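Local coordinates for probable thiol peroxidase (Aquifex aeolicus, PDB 2YZH) that reduces hydrogen peroxide and organic hydroperoxides to water and alcohols as a thioredoxin-dependent peroxiredoxin of the Tpx subfamily, at the interface of chains A and B and the interface of chains A and C. Numbering follows the deposited sequence. Chains: chain A/B/C, Probable thiol peroxidase.

Contact 1: the interface of chains A and B. Residues chain A 59, 64, 92, 95; chain B 59, 91-92, 95.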
ATOM      1  N   ASP A  59     -11.252 -18.256  -6.420  1.00 28.94           N
ATOM      2  CA  ASP A  59     -12.336 -18.160  -7.388  1.00 30.53           C
ATOM      3  C   ASP A  59     -11.912 -18.590  -8.790  1.00 31.75           C
ATOM      4  O   ASP A  59     -12.488 -18.152  -9.784  1.00 32.70           O
ATOM      5  CB  ASP A  59     -12.896 -16.734  -7.438  1.00 29.95           C
ATOM      6  CG  ASP A  59     -13.940 -16.478  -6.365  1.00 30.63           C
ATOM      7  OD1 ASP A  59     -14.849 -17.324  -6.210  1.00 28.02           O
ATOM      8  OD2 ASP A  59     -13.863 -15.430  -5.685  1.00 26.98           O
ATOM      9  N   GLU A  64      -9.149 -23.923  -6.754  1.00 33.80           N
ATOM     10  CA  GLU A  64     -10.167 -24.687  -6.030  1.00 35.89           C
ATOM     11  C   GLU A  64      -9.732 -26.142  -5.898  1.00 34.63           C
ATOM     12  O   GLU A  64      -9.841 -26.741  -4.828  1.00 35.04           O
ATOM     13  CB  GLU A  64     -11.514 -24.631  -6.759  1.00 39.24           C
ATOM     14  CG  GLU A  64     -12.031 -23.227  -7.018  1.00 42.74           C
ATOM     15  CD  GLU A  64     -13.439 -23.220  -7.582  1.00 45.48           C
ATOM     16  OE1 GLU A  64     -13.912 -22.136  -7.987  1.00 46.09           O
ATOM     17  OE2 GLU A  64     -14.074 -24.297  -7.614  1.00 45.61           O
ATOM     18  N   ALA A  92     -15.162 -13.696  -0.139  1.00 19.48           N
ATOM     19  CA  ALA A  92     -15.109 -14.696  -1.200  1.00 20.71           C
ATOM     20  C   ALA A  92     -14.635 -16.025  -0.633  1.00 22.35           C
ATOM     21  O   ALA A  92     -15.072 -17.091  -1.073  1.00 22.95           O
ATOM     22  CB  ALA A  92     -14.170 -14.240  -2.316  1.00 19.76           C
ATOM     23  N   ARG A  95     -17.489 -17.660   1.187  1.00 32.25           N
ATOM     24  CA  ARG A  95     -18.383 -18.259   0.205  1.00 33.69           C
ATOM     25  C   ARG A  95     -17.776 -19.559  -0.316  1.00 33.95           C
ATOM     26  O   ARG A  95     -18.493 -20.522  -0.602  1.00 32.56           O
ATOM     27  CB  ARG A  95     -18.602 -17.279  -0.952  1.00 36.13           C
ATOM     28  CG  ARG A  95     -19.323 -17.859  -2.157  1.00 39.59           C
ATOM     29  CD  ARG A  95     -19.366 -16.848  -3.294  1.00 42.47           C
ATOM     30  NE  ARG A  95     -18.046 -16.270  -3.542  1.00 45.30           N
ATOM     31  CZ  ARG A  95     -17.748 -15.489  -4.575  1.00 47.06           C
ATOM     32  NH1 ARG A  95     -18.678 -15.183  -5.473  1.00 48.08           N
ATOM     33  NH2 ARG A  95     -16.520 -15.004  -4.709  1.00 46.29           N
TER
ATOM     34  N   ASP B  59     -19.797  -9.786  -2.598  1.00 22.34           N
ATOM     35  CA  ASP B  59     -20.072 -11.117  -2.064  1.00 22.72           C
ATOM     36  C   ASP B  59     -20.892 -11.082  -0.776  1.00 23.89           C
ATOM     37  O   ASP B  59     -20.914 -12.050  -0.013  1.00 25.01           O
ATOM     38  CB  ASP B  59     -18.774 -11.891  -1.831  1.00 22.71           C
ATOM     39  CG  ASP B  59     -18.262 -12.553  -3.097  1.00 25.59           C
ATOM     40  OD1 ASP B  59     -19.101 -13.036  -3.888  1.00 25.55           O
ATOM     41  OD2 ASP B  59     -17.031 -12.606  -3.297  1.00 25.85           O
ATOM     42  N   PHE B  91     -11.768 -11.662  -9.998  1.00 17.78           N
ATOM     43  CA  PHE B  91     -12.287 -13.024 -10.119  1.00 19.35           C
ATOM     44  C   PHE B  91     -13.635 -13.207  -9.433  1.00 19.06           C
ATOM     45  O   PHE B  91     -14.481 -13.952  -9.917  1.00 19.57           O
ATOM     46  CB  PHE B  91     -11.267 -14.013  -9.566  1.00 18.38           C
ATOM     47  CG  PHE B  91      -9.896 -13.823 -10.133  1.00 22.30           C
ATOM     48  CD1 PHE B  91      -9.646 -14.071 -11.479  1.00 23.40           C
ATOM     49  CD2 PHE B  91      -8.863 -13.342  -9.336  1.00 21.92           C
ATOM     50  CE1 PHE B  91      -8.385 -13.839 -12.025  1.00 24.04           C
ATOM     51  CE2 PHE B  91      -7.602 -13.107  -9.871  1.00 23.83           C
ATOM     52  CZ  PHE B  91      -7.364 -13.355 -11.218  1.00 24.76           C
ATOM     53  N   ALA B  92     -13.834 -12.521  -8.314  1.00 19.43           N
ATOM     54  CA  ALA B  92     -15.097 -12.610  -7.589  1.00 18.59           C
ATOM     55  C   ALA B  92     -16.143 -11.752  -8.290  1.00 18.67           C
ATOM     56  O   ALA B  92     -17.316 -12.117  -8.352  1.00 17.24           O
ATOM     57  CB  ALA B  92     -14.914 -12.145  -6.152  1.00 20.03           C
ATOM     58  N   ARG B  95     -17.575 -13.646 -11.309  1.00 25.11           N
ATOM     59  CA  ARG B  95     -18.535 -14.667 -10.902  1.00 26.87           C
ATOM     60  C   ARG B  95     -19.863 -14.008 -10.539  1.00 27.34           C
ATOM     61  O   ARG B  95     -20.935 -14.546 -10.829  1.00 26.39           O
ATOM     62  CB  ARG B  95     -17.989 -15.438  -9.700  1.00 28.52           C
ATOM     63  CG  ARG B  95     -16.547 -15.883  -9.889  1.00 35.71           C
ATOM     64  CD  ARG B  95     -16.419 -17.336 -10.319  1.00 39.50           C
ATOM     65  NE  ARG B  95     -16.212 -18.202  -9.162  1.00 44.20           N
ATOM     66  CZ  ARG B  95     -15.852 -19.478  -9.236  1.00 45.58           C
ATOM     67  NH1 ARG B  95     -15.658 -20.049 -10.417  1.00 47.37           N
ATOM     68  NH2 ARG B  95     -15.677 -20.181  -8.125  1.00 47.37           N
TER
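A:Arg95 and B:Asp59 meet across the A-B interface as a salt bridge, with A:Arg95 NH1 2.7 Å from carboxylate oxygen B:Asp59 OD1. The carboxylate sits over the face of the guanidinium: B:Asp59 CG is 3.3 Å above the centre of the A:Arg95 group, the side chains cross at about a right angle with their planes 63° apart, and the N-H groups point away from the carboxylate. The same guanidinium also serves its own chain, where A:Arg95 NH2 forms a salt bridge of 2.9 Å with A:Asp59 OD2, so one arginine lies between the aspartates of both subunits and probably offsets their like charges.

The second arginine is placed differently. B:Arg95 is bent at chi2 and chi3 (-99° and -95°) and reaches tip to tip toward A:Glu64, its NH2 giving a hydrogen bond of 2.6 Å to A:Glu64 OE1, tilted from the guanidinium plane. Its NE has a weak bond of 3.4 Å to A:Asp59 OD1, while the backbone oxygen A:Asp59 O lies over the centre of its face. The two copies of Arg95 therefore break the two-fold symmetry in detail.

Apolar contact is slight: A:Asp59 CB packs against B:Phe91 CB at 3.8 Å. Separately, the methyl B:Ala92 CB touches carboxylate oxygen A:Asp59 OD2. The charged patch ties helix 90-99 of chain A and helix 90-100 of chain B to the loops carrying Asp59 and, through A:Glu64, to helix 61-73, joining the homodimer.

Contact 2: the interface of chains A and B. Residues chain A 37, 91, 112; chain B 57, 60, 127-128.
The PxxxTxxC motif of peroxiredoxins, which ends at the peroxidatic cysteine, supplies B:Ser57 and B:Thr60 to this part of the homodimer interface, where they meet A:Phe91 from the first turn of helix 90-99. Ring atom A:Phe91 CD2 lies 3.3 Å from B:Ser57 CB, a snug contact. B:Thr60 CG2 comes over one face, 4.0 Å from the centroid of the A:Phe91 ring and offset toward the rim, as a CH-pi contact. That methyl is aimed by the B:Thr60 hydroxyl, which turns back (chi1 63°) to bond B:Ser57 O, OG1 to O 2.8 Å. At the far edge, in the ring plane, B:Leu128 CD2 touches A:Phe91 CZ at 3.8 Å and also meets A:Leu37 CD1. An alanine in place of A:Phe91 would probably open a gap between B:Thr60 and B:Leu128 and leave both without their aromatic partner.

Farther along, A:Arg112 NH2 gives a hydrogen bond of 2.9 Å to the backbone oxygen B:Ala127 O. The acceptor lies in the guanidinium plane, but the donor stands above the carbonyl plane. Water 1 joins A:Leu37 O, B:Ala127 O and the same guanidinium. The site thus lies between helix 90-99 with loops of chain A and, in chain B, the loop before helix 61-73 and that between 3-10 helix 115-119 and strand 135-139.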
ATOM      1  N   LEU A  37     -13.496 -12.646   9.730  1.00 23.24           N
ATOM      2  CA  LEU A  37     -12.942 -11.296   9.850  1.00 21.27           C
ATOM      3  C   LEU A  37     -12.000 -11.092  11.032  1.00 19.16           C
ATOM      4  O   LEU A  37     -11.673  -9.962  11.387  1.00 18.55           O
ATOM      5  CB  LEU A  37     -14.063 -10.255   9.890  1.00 20.55           C
ATOM      6  CG  LEU A  37     -14.947 -10.222   8.641  1.00 23.03           C
ATOM      7  CD1 LEU A  37     -15.916  -9.052   8.726  1.00 22.12           C
ATOM      8  CD2 LEU A  37     -14.074 -10.100   7.403  1.00 21.92           C
ATOM      9  N   PHE A  91     -14.763 -12.295   2.285  1.00 19.24           N
ATOM     10  CA  PHE A  91     -16.117 -12.622   1.827  1.00 19.50           C
ATOM     11  C   PHE A  91     -16.153 -13.699   0.747  1.00 20.40           C
ATOM     12  O   PHE A  91     -17.070 -14.523   0.713  1.00 20.45           O
ATOM     13  CB  PHE A  91     -16.811 -11.358   1.328  1.00 19.39           C
ATOM     14  CG  PHE A  91     -16.788 -10.236   2.323  1.00 19.61           C
ATOM     15  CD1 PHE A  91     -17.520 -10.322   3.502  1.00 21.68           C
ATOM     16  CD2 PHE A  91     -15.993  -9.117   2.108  1.00 20.96           C
ATOM     17  CE1 PHE A  91     -17.457  -9.308   4.456  1.00 22.52           C
ATOM     18  CE2 PHE A  91     -15.921  -8.096   3.054  1.00 21.24           C
ATOM     19  CZ  PHE A  91     -16.653  -8.192   4.231  1.00 22.20           C
ATOM     20  N   ARG A 112      -5.452  -6.928   3.557  1.00 11.16           N
ATOM     21  CA  ARG A 112      -5.205  -5.796   4.446  1.00 12.25           C
ATOM     22  C   ARG A 112      -3.794  -5.225   4.499  1.00 13.18           C
ATOM     23  O   ARG A 112      -3.623  -4.010   4.406  1.00 10.64           O
ATOM     24  CB  ARG A 112      -5.674  -6.141   5.869  1.00 12.75           C
ATOM     25  CG  ARG A 112      -5.523  -5.015   6.889  1.00 13.25           C
ATOM     26  CD  ARG A 112      -6.358  -5.328   8.141  1.00 12.64           C
ATOM     27  NE  ARG A 112      -7.782  -5.141   7.864  1.00 13.38           N
ATOM     28  CZ  ARG A 112      -8.771  -5.749   8.517  1.00 14.71           C
ATOM     29  NH1 ARG A 112      -8.510  -6.600   9.503  1.00 11.17           N
ATOM     30  NH2 ARG A 112     -10.028  -5.508   8.170  1.00 12.94           N
TER
ATOM     31  N   SER B  57     -18.357  -5.174  -0.502  1.00 16.26           N
ATOM     32  CA  SER B  57     -18.080  -6.397  -1.250  1.00 17.61           C
ATOM     33  C   SER B  57     -19.303  -6.963  -1.953  1.00 19.90           C
ATOM     34  O   SER B  57     -20.366  -7.119  -1.347  1.00 20.78           O
ATOM     35  CB  SER B  57     -17.521  -7.473  -0.323  1.00 17.06           C
ATOM     36  OG  SER B  57     -17.348  -8.700  -1.020  1.00 18.53           O
ATOM     37  N   THR B  60     -21.553  -9.955  -0.535  1.00 23.87           N
ATOM     38  CA  THR B  60     -22.411  -9.803   0.634  1.00 24.62           C
ATOM     39  C   THR B  60     -23.798  -9.453   0.101  1.00 25.19           C
ATOM     40  O   THR B  60     -23.925  -8.748  -0.903  1.00 25.24           O
ATOM     41  CB  THR B  60     -21.908  -8.690   1.588  1.00 24.44           C
ATOM     42  OG1 THR B  60     -21.942  -7.423   0.922  1.00 26.27           O
ATOM     43  CG2 THR B  60     -20.486  -8.984   2.040  1.00 24.96           C
ATOM     44  N   ALA B 127     -13.475  -4.059  12.004  1.00 14.28           N
ATOM     45  CA  ALA B 127     -13.414  -5.295  11.242  1.00 15.90           C
ATOM     46  C   ALA B 127     -13.319  -5.108   9.737  1.00 14.89           C
ATOM     47  O   ALA B 127     -12.798  -5.975   9.041  1.00 14.64           O
ATOM     48  CB  ALA B 127     -14.629  -6.155  11.567  1.00 17.32           C
ATOM     49  N   LEU B 128     -13.839  -3.997   9.226  1.00 13.92           N
ATOM     50  CA  LEU B 128     -13.793  -3.756   7.785  1.00 13.82           C
ATOM     51  C   LEU B 128     -12.686  -2.782   7.388  1.00 13.36           C
ATOM     52  O   LEU B 128     -12.725  -2.200   6.304  1.00 12.97           O
ATOM     53  CB  LEU B 128     -15.146  -3.229   7.290  1.00 14.29           C
ATOM     54  CG  LEU B 128     -16.367  -4.139   7.492  1.00 17.11           C
ATOM     55  CD1 LEU B 128     -17.612  -3.466   6.931  1.00 16.47           C
ATOM     56  CD2 LEU B 128     -16.137  -5.469   6.806  1.00 16.57           C
TER
HETATM   57  O   HOH W   1     -10.957  -7.541  10.479  1.00 22.32           O

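Contact 3: the interface of chains A and B. Residues chain A 56-57, 60, 88, 128, 131; chain B 37, 89, 91, 111.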
ATOM      1  N   PRO A  56      -3.312 -17.536  -6.382  1.00 18.44           N
ATOM      2  CA  PRO A  56      -3.785 -16.312  -7.039  1.00 18.25           C
ATOM      3  C   PRO A  56      -5.205 -15.963  -6.592  1.00 18.53           C
ATOM      4  O   PRO A  56      -5.498 -14.816  -6.249  1.00 18.77           O
ATOM      5  CB  PRO A  56      -3.723 -16.673  -8.523  1.00 18.64           C
ATOM      6  CG  PRO A  56      -2.567 -17.620  -8.583  1.00 19.42           C
ATOM      7  CD  PRO A  56      -2.787 -18.494  -7.374  1.00 17.62           C
ATOM      8  N   SER A  57      -6.089 -16.954  -6.605  1.00 19.08           N
ATOM      9  CA  SER A  57      -7.471 -16.742  -6.189  1.00 20.21           C
ATOM     10  C   SER A  57      -8.258 -18.034  -6.079  1.00 24.88           C
ATOM     11  O   SER A  57      -8.199 -18.880  -6.969  1.00 26.29           O
ATOM     12  CB  SER A  57      -8.199 -15.826  -7.167  1.00 20.49           C
ATOM     13  OG  SER A  57      -9.585 -15.781  -6.857  1.00 18.22           O
ATOM     14  N   THR A  60     -10.897 -19.442  -8.861  1.00 33.33           N
ATOM     15  CA  THR A  60     -10.414 -19.952 -10.138  1.00 34.97           C
ATOM     16  C   THR A  60     -10.365 -21.473 -10.040  1.00 34.57           C
ATOM     17  O   THR A  60     -10.105 -22.025  -8.971  1.00 35.32           O
ATOM     18  CB  THR A  60      -9.006 -19.407 -10.486  1.00 35.51           C
ATOM     19  OG1 THR A  60      -8.081 -19.756  -9.450  1.00 39.40           O
ATOM     20  CG2 THR A  60      -9.044 -17.894 -10.641  1.00 35.41           C
ATOM     21  N   ASP A  88      -7.839 -12.728  -2.184  1.00 14.49           N
ATOM     22  CA  ASP A  88      -9.308 -12.700  -2.225  1.00 15.12           C
ATOM     23  C   ASP A  88      -9.752 -12.045  -0.922  1.00 16.15           C
ATOM     24  O   ASP A  88      -9.083 -12.192   0.097  1.00 18.29           O
ATOM     25  CB  ASP A  88      -9.917 -14.113  -2.237  1.00 17.25           C
ATOM     26  CG  ASP A  88      -9.592 -14.904  -3.487  1.00 15.97           C
ATOM     27  OD1 ASP A  88      -9.924 -14.443  -4.598  1.00 19.51           O
ATOM     28  OD2 ASP A  88      -9.014 -16.004  -3.350  1.00 18.60           O
ATOM     29  N   LEU A 128      -1.802 -10.084 -13.885  1.00 14.05           N
ATOM     30  CA  LEU A 128      -1.982 -10.538 -12.505  1.00 14.49           C
ATOM     31  C   LEU A 128      -1.169  -9.763 -11.475  1.00 14.07           C
ATOM     32  O   LEU A 128      -1.067 -10.185 -10.325  1.00 12.99           O
ATOM     33  CB  LEU A 128      -1.655 -12.033 -12.392  1.00 14.87           C
ATOM     34  CG  LEU A 128      -2.447 -12.937 -13.338  1.00 16.00           C
ATOM     35  CD1 LEU A 128      -2.016 -14.392 -13.122  1.00 17.66           C
ATOM     36  CD2 LEU A 128      -3.941 -12.771 -13.092  1.00 17.14           C
ATOM     37  N   ILE A 131      -1.446  -9.773  -7.225  1.00 13.81           N
ATOM     38  CA  ILE A 131      -1.933 -10.960  -6.528  1.00 14.79           C
ATOM     39  C   ILE A 131      -0.774 -11.925  -6.268  1.00 13.19           C
ATOM     40  O   ILE A 131       0.347 -11.699  -6.734  1.00 13.49           O
ATOM     41  CB  ILE A 131      -3.090 -11.670  -7.292  1.00 18.07           C
ATOM     42  CG1 ILE A 131      -2.591 -12.292  -8.592  1.00 18.37           C
ATOM     43  CG2 ILE A 131      -4.227 -10.676  -7.552  1.00 16.48           C
ATOM     44  CD1 ILE A 131      -3.664 -13.109  -9.296  1.00 22.94           C
TER
ATOM     45  N   LEU B  37      -9.825  -8.284 -16.479  1.00 19.45           N
ATOM     46  CA  LEU B  37      -8.487  -7.900 -16.036  1.00 19.13           C
ATOM     47  C   LEU B  37      -7.899  -6.696 -16.766  1.00 19.62           C
ATOM     48  O   LEU B  37      -6.697  -6.451 -16.701  1.00 18.03           O
ATOM     49  CB  LEU B  37      -7.512  -9.082 -16.124  1.00 19.42           C
ATOM     50  CG  LEU B  37      -7.810 -10.295 -15.228  1.00 19.16           C
ATOM     51  CD1 LEU B  37      -6.664 -11.292 -15.319  1.00 18.70           C
ATOM     52  CD2 LEU B  37      -7.995  -9.850 -13.785  1.00 22.62           C
ATOM     53  N   LEU B  89     -11.574  -8.971  -5.585  1.00 16.05           N
ATOM     54  CA  LEU B  89     -10.664  -9.223  -6.700  1.00 15.92           C
ATOM     55  C   LEU B  89     -11.555  -9.377  -7.920  1.00 15.93           C
ATOM     56  O   LEU B  89     -12.734  -9.717  -7.795  1.00 16.82           O
ATOM     57  CB  LEU B  89      -9.870 -10.520  -6.514  1.00 15.89           C
ATOM     58  CG  LEU B  89      -8.739 -10.575  -5.493  1.00 17.26           C
ATOM     59  CD1 LEU B  89      -7.999 -11.893  -5.670  1.00 17.68           C
ATOM     60  CD2 LEU B  89      -7.774  -9.397  -5.697  1.00 17.48           C
ATOM     61  N   PHE B  91     -11.768 -11.662  -9.998  1.00 17.78           N
ATOM     62  CA  PHE B  91     -12.287 -13.024 -10.119  1.00 19.35           C
ATOM     63  C   PHE B  91     -13.635 -13.207  -9.433  1.00 19.06           C
ATOM     64  O   PHE B  91     -14.481 -13.952  -9.917  1.00 19.57           O
ATOM     65  CB  PHE B  91     -11.267 -14.013  -9.566  1.00 18.38           C
ATOM     66  CG  PHE B  91      -9.896 -13.823 -10.133  1.00 22.30           C
ATOM     67  CD1 PHE B  91      -9.646 -14.071 -11.479  1.00 23.40           C
ATOM     68  CD2 PHE B  91      -8.863 -13.342  -9.336  1.00 21.92           C
ATOM     69  CE1 PHE B  91      -8.385 -13.839 -12.025  1.00 24.04           C
ATOM     70  CE2 PHE B  91      -7.602 -13.107  -9.871  1.00 23.83           C
ATOM     71  CZ  PHE B  91      -7.364 -13.355 -11.218  1.00 24.76           C
ATOM     72  N   PHE B 111      -8.507  -3.192  -5.988  1.00 12.00           N
ATOM     73  CA  PHE B 111      -7.483  -3.919  -5.249  1.00 11.69           C
ATOM     74  C   PHE B 111      -6.049  -3.536  -5.586  1.00 11.83           C
ATOM     75  O   PHE B 111      -5.180  -3.561  -4.721  1.00 10.39           O
ATOM     76  CB  PHE B 111      -7.644  -5.437  -5.468  1.00 12.63           C
ATOM     77  CG  PHE B 111      -6.826  -5.982  -6.623  1.00 13.23           C
ATOM     78  CD1 PHE B 111      -5.547  -6.497  -6.406  1.00 12.81           C
ATOM     79  CD2 PHE B 111      -7.324  -5.951  -7.924  1.00 12.93           C
ATOM     80  CE1 PHE B 111      -4.773  -6.974  -7.468  1.00 10.67           C
ATOM     81  CE2 PHE B 111      -6.558  -6.426  -8.998  1.00 13.14           C
ATOM     82  CZ  PHE B 111      -5.281  -6.938  -8.770  1.00 11.71           C
TER
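A:Ser57 and B:Phe91 form the tight end of this contact, with A:Ser57 CB 3.4 Å from ring atom B:Phe91 CD2. Three more side chains of chain A gather round the ring: A:Leu128 CD2 lies at its edge, in plane, 3.9 Å from B:Phe91 CZ; A:Ile131 CD1 comes tip to tip to B:Phe91 CE2; and A:Thr60 CG2 stands off at 4.0 Å from B:Phe91 CD1. Replacing B:Phe91 by a serine would probably leave a gap among A:Ser57, A:Leu128 and A:Ile131 and free A:Ile131 CD1 to turn.

B:Phe91 buries 68 Å², against about 10 Å² each for B:Leu37 and B:Phe111, whose touches are peripheral. A:Leu128 CD2 also meets B:Leu37 CD1 obliquely, and A:Ile131 CG2 approaches B:Phe111 CE1 at 3.7 Å. One face of B:Phe111 is met within its own chain by B:Leu89 CD2, offset toward the rim. B:Leu89 points its other methyl, CD1, at A:Asp88, crossing it at about a right angle.

No N or O of one chain lies within bonding reach of the other, and the polar groups of chain A pair among themselves. The hydroxyl A:Ser57 OG, anti to its backbone N (chi1 172°), gives a hydrogen bond of 2.6 Å to A:Asp88 OD1 on its syn lone pair.

Contact 4: the interface of chains A and C. Residues chain A 17-19, 117; chain C 17, 124-125, 129.
C:Lys129 reaches across to the loop at A:Val17 to A:Pro19 in this contact between two Tpx-type peroxiredoxin subunits. Tpx enzymes work as homodimers, and the A-C pairing is additional to the A-B one, so it may belong to the crystal assembly alone. From C:Lys129 CB the chain leaves with CG anti to the backbone N (chi1 -177°) and runs straight to CD, then bends at chi3 (72°) to bring the end of the chain over chain A. CD is the first atom to touch, packing 3.7 Å from methyl A:Val17 CG1 and passing near A:Gly18 O; the two side chains cross at about a right angle. CE, next, approaches carboxylate oxygen A:Glu117 OE2 at 3.3 Å.

The amine tip, NZ, then meets polar atoms of chain A. C:Lys129 NZ gives a hydrogen bond of 2.8 Å to the backbone oxygen A:Gly18 O, from above the carbonyl plane. It also makes a salt-bridging hydrogen bond of 2.8 Å with A:Glu117 OE2, meeting that oxygen on its anti side and slightly out of the carboxylate plane. A:Glu117, in the 3-10 helix 115-119, extends tip to tip toward the lysine. A:Pro19 CD, in the residue that follows a cis peptide bond, lies beside NZ at 3.6 Å.

Next to the lysine, the backbones join directly: A:Gly18 N gives a nearly straight hydrogen bond of 2.7 Å (169° at H) to C:Gly124 O, which also touches A:Val17 CG1.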
ATOM      1  N   VAL A  17       8.005  -9.746  -7.026  1.00 13.56           N
ATOM      2  CA  VAL A  17       8.590  -8.715  -6.194  1.00 12.61           C
ATOM      3  C   VAL A  17       9.435  -9.436  -5.140  1.00 15.54           C
ATOM      4  O   VAL A  17       9.053 -10.505  -4.656  1.00 15.68           O
ATOM      5  CB  VAL A  17       7.483  -7.883  -5.519  1.00 13.47           C
ATOM      6  CG1 VAL A  17       8.091  -6.829  -4.607  1.00 15.35           C
ATOM      7  CG2 VAL A  17       6.603  -7.229  -6.595  1.00 12.76           C
ATOM      8  N   GLY A  18      10.593  -8.872  -4.812  1.00 16.00           N
ATOM      9  CA  GLY A  18      11.460  -9.492  -3.825  1.00 17.24           C
ATOM     10  C   GLY A  18      10.915  -9.308  -2.422  1.00 17.56           C
ATOM     11  O   GLY A  18       9.908  -8.627  -2.246  1.00 16.30           O
ATOM     12  N   PRO A  19      11.565  -9.887  -1.398  1.00 18.79           N
ATOM     13  CA  PRO A  19      12.780 -10.697  -1.506  1.00 19.74           C
ATOM     14  C   PRO A  19      12.504 -12.183  -1.717  1.00 20.79           C
ATOM     15  O   PRO A  19      11.395 -12.665  -1.498  1.00 20.08           O
ATOM     16  CB  PRO A  19      13.466 -10.441  -0.175  1.00 20.15           C
ATOM     17  CG  PRO A  19      12.308 -10.433   0.756  1.00 17.56           C
ATOM     18  CD  PRO A  19      11.275  -9.587   0.016  1.00 18.26           C
ATOM     19  N   GLU A 117       4.152 -10.277   0.584  1.00 11.83           N
ATOM     20  CA  GLU A 117       5.171  -9.705  -0.299  1.00 11.78           C
ATOM     21  C   GLU A 117       6.501 -10.105   0.320  1.00 12.34           C
ATOM     22  O   GLU A 117       7.511 -10.252  -0.368  1.00 11.57           O
ATOM     23  CB  GLU A 117       5.093  -8.173  -0.331  1.00 14.15           C
ATOM     24  CG  GLU A 117       6.154  -7.527  -1.231  1.00 14.14           C
ATOM     25  CD  GLU A 117       6.156  -6.015  -1.147  1.00 16.99           C
ATOM     26  OE1 GLU A 117       5.063  -5.425  -1.074  1.00 18.26           O
ATOM     27  OE2 GLU A 117       7.252  -5.413  -1.172  1.00 18.58           O
TER
ATOM     28  N   VAL C  17       8.593  -2.903 -11.237  1.00 13.25           N
ATOM     29  CA  VAL C  17       7.200  -3.311 -11.166  1.00 12.59           C
ATOM     30  C   VAL C  17       6.513  -2.717 -12.393  1.00 14.82           C
ATOM     31  O   VAL C  17       6.813  -1.587 -12.791  1.00 15.58           O
ATOM     32  CB  VAL C  17       6.549  -2.781  -9.875  1.00 14.04           C
ATOM     33  CG1 VAL C  17       5.076  -3.140  -9.838  1.00 14.04           C
ATOM     34  CG2 VAL C  17       7.270  -3.373  -8.662  1.00 13.15           C
ATOM     35  N   GLY C 124      11.320  -3.248  -7.765  1.00 14.45           N
ATOM     36  CA  GLY C 124      10.706  -4.388  -7.106  1.00 14.81           C
ATOM     37  C   GLY C 124      11.581  -5.388  -6.383  1.00 17.32           C
ATOM     38  O   GLY C 124      11.068  -6.383  -5.869  1.00 17.01           O
ATOM     39  N   GLU C 125      12.887  -5.149  -6.329  1.00 17.08           N
ATOM     40  CA  GLU C 125      13.765  -6.087  -5.641  1.00 19.49           C
ATOM     41  C   GLU C 125      15.075  -5.456  -5.203  1.00 18.17           C
ATOM     42  O   GLU C 125      15.443  -4.365  -5.650  1.00 19.24           O
ATOM     43  CB  GLU C 125      14.076  -7.283  -6.542  1.00 21.85           C
ATOM     44  CG  GLU C 125      15.123  -6.987  -7.592  1.00 21.24           C
ATOM     45  CD  GLU C 125      15.515  -8.210  -8.397  1.00 23.41           C
ATOM     46  OE1 GLU C 125      15.859  -9.248  -7.789  1.00 26.12           O
ATOM     47  OE2 GLU C 125      15.491  -8.130  -9.640  1.00 22.65           O
ATOM     48  N   LYS C 129      14.332  -1.781  -3.107  1.00 13.87           N
ATOM     49  CA  LYS C 129      12.937  -2.110  -3.382  1.00 13.55           C
ATOM     50  C   LYS C 129      12.031  -1.066  -2.733  1.00 12.39           C
ATOM     51  O   LYS C 129      12.253  -0.680  -1.586  1.00 14.61           O
ATOM     52  CB  LYS C 129      12.573  -3.495  -2.830  1.00 11.22           C
ATOM     53  CG  LYS C 129      11.139  -3.911  -3.167  1.00 11.70           C
ATOM     54  CD  LYS C 129      10.746  -5.254  -2.560  1.00 14.88           C
ATOM     55  CE  LYS C 129      10.562  -5.173  -1.048  1.00 15.64           C
ATOM     56  NZ  LYS C 129       9.799  -6.356  -0.544  1.00 14.29           N
TER

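Contacts 1, 2 and 3 belong to one two-fold A-B interface: the C-alpha centre of contact 1 lies about 13 Å from that of contact 2 and 9 Å from that of contact 3, with contacts 2 and 3 about 16 Å apart. Contacts 1 and 3 share B:Phe91, and contacts 2 and 3 repeat the same Phe91 core with the chains exchanged, each with residues of its own. All three centres lie about 8 to 10 Å from a Cys63, so the homodimer is built beside the active sites. Contact 4 stands apart, 19 to 27 Å from the others and about 21 Å from A:Cys63, and joins a further subunit.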